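Local coordinates for orotidine 5'-phosphate decarboxylase (Lactobacillus acidophilus, PDB 3TFX), which probably catalyses the decarboxylation of orotidine 5'-monophosphate to uridine 5'-monophosphate, the last step of de novo UMP synthesis, and works as a homodimer, at residues I59-K64 with K77-L82; E144-L149 with P165-K170. All coordinates share one frame; numbering follows the deposited sequence.

Interaction 1 of 2, residues I59-K64 with K77-L82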
# COMPACT_ATOMS: atom_id res chain seq x y z
N ILE A 59 8.85 10.93 -11.33
CA ILE A 59 8.83 9.90 -10.27
C ILE A 59 7.70 8.91 -10.48
O ILE A 59 6.55 9.28 -10.64
CB ILE A 59 8.77 10.51 -8.81
CG1 ILE A 59 10.14 11.03 -8.36
CG2 ILE A 59 8.32 9.48 -7.78
CD1 ILE A 59 10.46 12.41 -8.84
N PHE A 60 8.07 7.62 -10.47
CA PHE A 60 7.12 6.53 -10.34
C PHE A 60 7.06 6.28 -8.83
O PHE A 60 7.98 5.70 -8.26
CB PHE A 60 7.63 5.31 -11.15
CG PHE A 60 6.86 4.02 -10.97
CD1 PHE A 60 5.69 3.94 -10.21
CD2 PHE A 60 7.32 2.87 -11.58
CE1 PHE A 60 5.01 2.72 -10.06
CE2 PHE A 60 6.65 1.65 -11.44
CZ PHE A 60 5.50 1.58 -10.68
N LEU A 61 6.01 6.78 -8.18
CA LEU A 61 5.82 6.53 -6.76
C LEU A 61 5.01 5.25 -6.53
O LEU A 61 3.79 5.22 -6.71
CB LEU A 61 5.16 7.72 -6.06
CG LEU A 61 4.94 7.61 -4.54
CD1 LEU A 61 6.19 7.11 -3.81
CD2 LEU A 61 4.51 8.93 -4.00
N ASP A 62 5.73 4.20 -6.12
CA ASP A 62 5.23 2.84 -6.17
C ASP A 62 4.85 2.34 -4.77
O ASP A 62 5.61 1.61 -4.12
CB ASP A 62 6.31 1.96 -6.80
CG ASP A 62 5.89 0.50 -6.97
OD1 ASP A 62 4.71 0.15 -6.71
OD2 ASP A 62 6.76 -0.29 -7.38
N LEU A 63 3.65 2.72 -4.34
CA LEU A 63 3.14 2.41 -3.00
C LEU A 63 2.03 1.35 -2.98
O LEU A 63 1.57 0.97 -1.89
CB LEU A 63 2.63 3.69 -2.34
CG LEU A 63 3.51 4.56 -1.43
CD1 LEU A 63 5.02 4.33 -1.54
CD2 LEU A 63 3.13 6.05 -1.56
N LYS A 64 1.59 0.90 -4.16
CA LYS A 64 0.62 -0.21 -4.32
C LYS A 64 -0.61 -0.10 -3.41
O LYS A 64 -0.92 -1.00 -2.62
CB LYS A 64 1.30 -1.59 -4.14
CG LYS A 64 2.55 -1.80 -5.02
CD LYS A 64 3.00 -3.25 -5.03
CE LYS A 64 4.21 -3.45 -5.98
NZ LYS A 64 5.36 -2.52 -5.66
N LYS A 77 -5.41 11.06 -4.40
CA LYS A 77 -5.48 12.52 -4.49
C LYS A 77 -4.29 13.20 -3.82
O LYS A 77 -3.68 14.12 -4.38
CB LYS A 77 -6.77 13.02 -3.84
CG LYS A 77 -7.11 14.45 -4.15
CD LYS A 77 -8.28 14.87 -3.27
CE LYS A 77 -8.48 16.36 -3.28
NZ LYS A 77 -9.53 16.73 -2.29
N ALA A 78 -3.96 12.72 -2.62
CA ALA A 78 -2.79 13.19 -1.89
C ALA A 78 -1.51 13.01 -2.72
O ALA A 78 -0.67 13.91 -2.75
CB ALA A 78 -2.68 12.46 -0.56
N LEU A 79 -1.37 11.87 -3.38
CA LEU A 79 -0.17 11.61 -4.20
C LEU A 79 -0.06 12.48 -5.46
O LEU A 79 1.04 12.85 -5.84
CB LEU A 79 -0.01 10.12 -4.55
CG LEU A 79 0.04 9.15 -3.37
CD1 LEU A 79 0.34 7.72 -3.81
CD2 LEU A 79 1.07 9.62 -2.32
N ALA A 80 -1.20 12.79 -6.09
CA ALA A 80 -1.19 13.63 -7.30
C ALA A 80 -0.75 15.08 -7.00
O ALA A 80 -0.24 15.77 -7.88
CB ALA A 80 -2.54 13.58 -8.03
N LYS A 81 -0.94 15.52 -5.76
CA LYS A 81 -0.49 16.85 -5.33
C LYS A 81 1.03 16.96 -5.35
O LYS A 81 1.58 18.05 -5.45
CB LYS A 81 -0.99 17.17 -3.92
CG LYS A 81 -2.50 17.31 -3.77
CD LYS A 81 -2.83 17.59 -2.30
CE LYS A 81 -4.32 17.41 -2.00
NZ LYS A 81 -4.59 17.31 -0.52
N LEU A 82 1.72 15.81 -5.26
CA LEU A 82 3.19 15.76 -5.21
C LEU A 82 3.86 15.91 -6.58
O LEU A 82 5.08 16.07 -6.66
CB LEU A 82 3.63 14.45 -4.56
CG LEU A 82 3.76 14.26 -3.04
CD1 LEU A 82 3.03 15.34 -2.24
CD2 LEU A 82 3.31 12.87 -2.63
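Leu79 meets Leu61 and Leu63 through both of its methyls. CD2 of Leu79 lies 3.9 Å from CD2 of Leu61, and the two side chains cross at about a right angle. CD1 of Leu79 lies 4.0 Å from CD2 of Leu63, so one leucine of the helix is shared between two of the strand. With CG anti to the backbone N (chi1 -178°), Leu61 brings CD2 to Leu79 and also to within 4.3 Å of CD2 of Leu82. The contact is buried and purely apolar. Ile49 of helix 46-54 packs on both Leu61 and Leu82. Thr87 of the next strand touches Leu79, and Tyr42 of the second subunit packs on Leu63 and Leu79.

OD1 of Asp62 takes a bond from NZ of Lys64 at 2.9 Å, from above the carboxylate plane. Lys35 pairs with OD2 of Asp62, and Asp67 of the second subunit pairs with Lys64. Lys64 is the predicted proton donor. Leu61 and Leu63 point toward the helix and Asp62 away from it. Asp62, Leu63 and Lys64 belong to the predicted substrate site, carried here on a beta-alpha unit of a TIM barrel.

Interaction 2 of 2, residues E144-L149 with P165-K170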
# COMPACT_ATOMS: atom_id res chain seq x y z
N GLU A 144 -4.17 -17.02 -16.24
CA GLU A 144 -5.58 -16.65 -16.35
C GLU A 144 -5.95 -15.56 -15.35
O GLU A 144 -6.70 -14.64 -15.68
CB GLU A 144 -6.49 -17.87 -16.16
CG GLU A 144 -6.55 -18.81 -17.38
CD GLU A 144 -7.55 -19.96 -17.19
OE1 GLU A 144 -8.67 -19.73 -16.67
OE2 GLU A 144 -7.21 -21.11 -17.58
N GLN A 145 -5.41 -15.67 -14.13
CA GLN A 145 -5.68 -14.70 -13.06
C GLN A 145 -5.07 -13.34 -13.40
O GLN A 145 -5.70 -12.30 -13.22
CB GLN A 145 -5.16 -15.23 -11.71
CG GLN A 145 -5.14 -14.20 -10.57
CD GLN A 145 -6.53 -13.90 -9.99
OE1 GLN A 145 -7.56 -14.41 -10.47
NE2 GLN A 145 -6.56 -13.09 -8.94
N VAL A 146 -3.84 -13.37 -13.91
CA VAL A 146 -3.13 -12.18 -14.33
C VAL A 146 -3.88 -11.43 -15.43
O VAL A 146 -4.09 -10.21 -15.32
CB VAL A 146 -1.67 -12.48 -14.74
CG1 VAL A 146 -1.05 -11.30 -15.49
CG2 VAL A 146 -0.85 -12.80 -13.50
N LEU A 147 -4.30 -12.15 -16.48
CA LEU A 147 -5.04 -11.54 -17.58
C LEU A 147 -6.39 -10.96 -17.11
O LEU A 147 -6.76 -9.84 -17.48
CB LEU A 147 -5.22 -12.55 -18.72
CG LEU A 147 -6.19 -12.19 -19.86
CD1 LEU A 147 -5.68 -10.98 -20.59
CD2 LEU A 147 -6.42 -13.38 -20.84
N SER A 148 -7.09 -11.70 -16.26
CA SER A 148 -8.37 -11.26 -15.69
C SER A 148 -8.25 -9.96 -14.87
O SER A 148 -9.05 -9.03 -15.02
CB SER A 148 -8.95 -12.39 -14.83
OG SER A 148 -10.16 -12.00 -14.22
N LEU A 149 -7.24 -9.90 -14.00
CA LEU A 149 -6.95 -8.68 -13.23
C LEU A 149 -6.57 -7.52 -14.16
O LEU A 149 -7.03 -6.40 -13.97
CB LEU A 149 -5.81 -8.96 -12.25
CG LEU A 149 -6.10 -9.28 -10.77
CD1 LEU A 149 -7.54 -9.61 -10.42
CD2 LEU A 149 -5.14 -10.31 -10.24
N PRO A 165 8.25 -8.80 -18.72
CA PRO A 165 8.47 -8.69 -20.16
C PRO A 165 7.78 -9.79 -20.98
O PRO A 165 7.22 -9.50 -22.04
CB PRO A 165 10.00 -8.79 -20.29
CG PRO A 165 10.55 -8.92 -18.86
CD PRO A 165 9.46 -8.49 -17.95
N LEU A 166 7.81 -11.02 -20.48
CA LEU A 166 7.24 -12.16 -21.18
C LEU A 166 5.71 -12.16 -21.24
O LEU A 166 5.12 -12.79 -22.13
CB LEU A 166 7.69 -13.47 -20.52
CG LEU A 166 9.06 -14.06 -20.85
CD1 LEU A 166 9.46 -15.06 -19.78
CD2 LEU A 166 9.05 -14.74 -22.22
N GLU A 167 5.08 -11.47 -20.29
CA GLU A 167 3.63 -11.42 -20.21
C GLU A 167 3.01 -10.43 -21.20
O GLU A 167 1.82 -10.50 -21.49
CB GLU A 167 3.17 -11.07 -18.78
CG GLU A 167 3.31 -12.22 -17.79
CD GLU A 167 3.13 -11.79 -16.32
OE1 GLU A 167 3.33 -10.60 -15.99
OE2 GLU A 167 2.79 -12.66 -15.49
N VAL A 168 3.82 -9.50 -21.72
CA VAL A 168 3.28 -8.39 -22.50
C VAL A 168 2.39 -8.89 -23.65
O VAL A 168 1.29 -8.37 -23.82
CB VAL A 168 4.37 -7.40 -23.01
CG1 VAL A 168 3.74 -6.24 -23.81
CG2 VAL A 168 5.17 -6.85 -21.85
N LYS A 169 2.85 -9.92 -24.37
CA LYS A 169 2.16 -10.37 -25.57
C LYS A 169 0.73 -10.83 -25.30
O LYS A 169 -0.19 -10.39 -25.98
CB LYS A 169 2.97 -11.43 -26.36
CG LYS A 169 4.44 -11.03 -26.63
CD LYS A 169 4.87 -11.25 -28.09
CE LYS A 169 6.36 -11.01 -28.25
NZ LYS A 169 6.68 -10.32 -29.53
N LYS A 170 0.53 -11.69 -24.30
CA LYS A 170 -0.83 -12.12 -23.92
C LYS A 170 -1.68 -10.94 -23.46
O LYS A 170 -2.83 -10.82 -23.87
CB LYS A 170 -0.82 -13.18 -22.82
CG LYS A 170 -0.24 -14.53 -23.20
CD LYS A 170 0.01 -15.41 -21.95
CE LYS A 170 1.05 -14.80 -20.97
NZ LYS A 170 1.25 -15.62 -19.74
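Val146 sets CG1 anti to its backbone N (chi1 166°), and Glu167 sets CG anti to its own carbonyl carbon (chi1 -75°). Beyond CG the glutamate chain is extended, with chi2 at 168°. These torsions carry the carboxylate across to the valine. OE2 of Glu167 ends 4.1 Å from CG1 of Val146 and 4.2 Å from CG2, so it faces both methyls. The two side chains cross at about a right angle. This is loose packing of an oxygen against methyls, with no polar bond between them. The strongest polar partner of the carboxylate is the backbone N of Ser164, which bonds to OE1.

Helix 142-155 and helix 168-175 are successive outer helices of the TIM barrel, and strand 160-162 lies between them in the chain. Segment 165-170 leads into helix 168-175.

Leu147 makes the second contact. Its CD1 lies 4.3 Å from the backbone O of Lys170. That oxygen accepts a bond from ND2 of Asn174, whose side chain also touches Leu147. Lys170 is exposed, and its side chain lies at the edge of the contact. Leu171, one residue further on, packs against both Val146 and Leu147.

Overall arrangement
Interaction 1 is core packing between a barrel strand and the helix that follows it. Interaction 2 joins two neighbouring outer helices and is only partly buried. They share no element. Their centres are 25 Å apart, on opposite sides of the centre of the chain, and their nearest atoms are about 12 Å apart. The chemistry follows the place. Interaction 1 is leucine on leucine, while interaction 2 sets aliphatic methyls against a carboxylate and a backbone oxygen near the surface. Segment 59-64 holds residues of the predicted active site. In interaction 2, the side chain of Glu167 is about 7 Å from that of Thr125, a predicted substrate-binding residue. Both contacts also touch the second subunit.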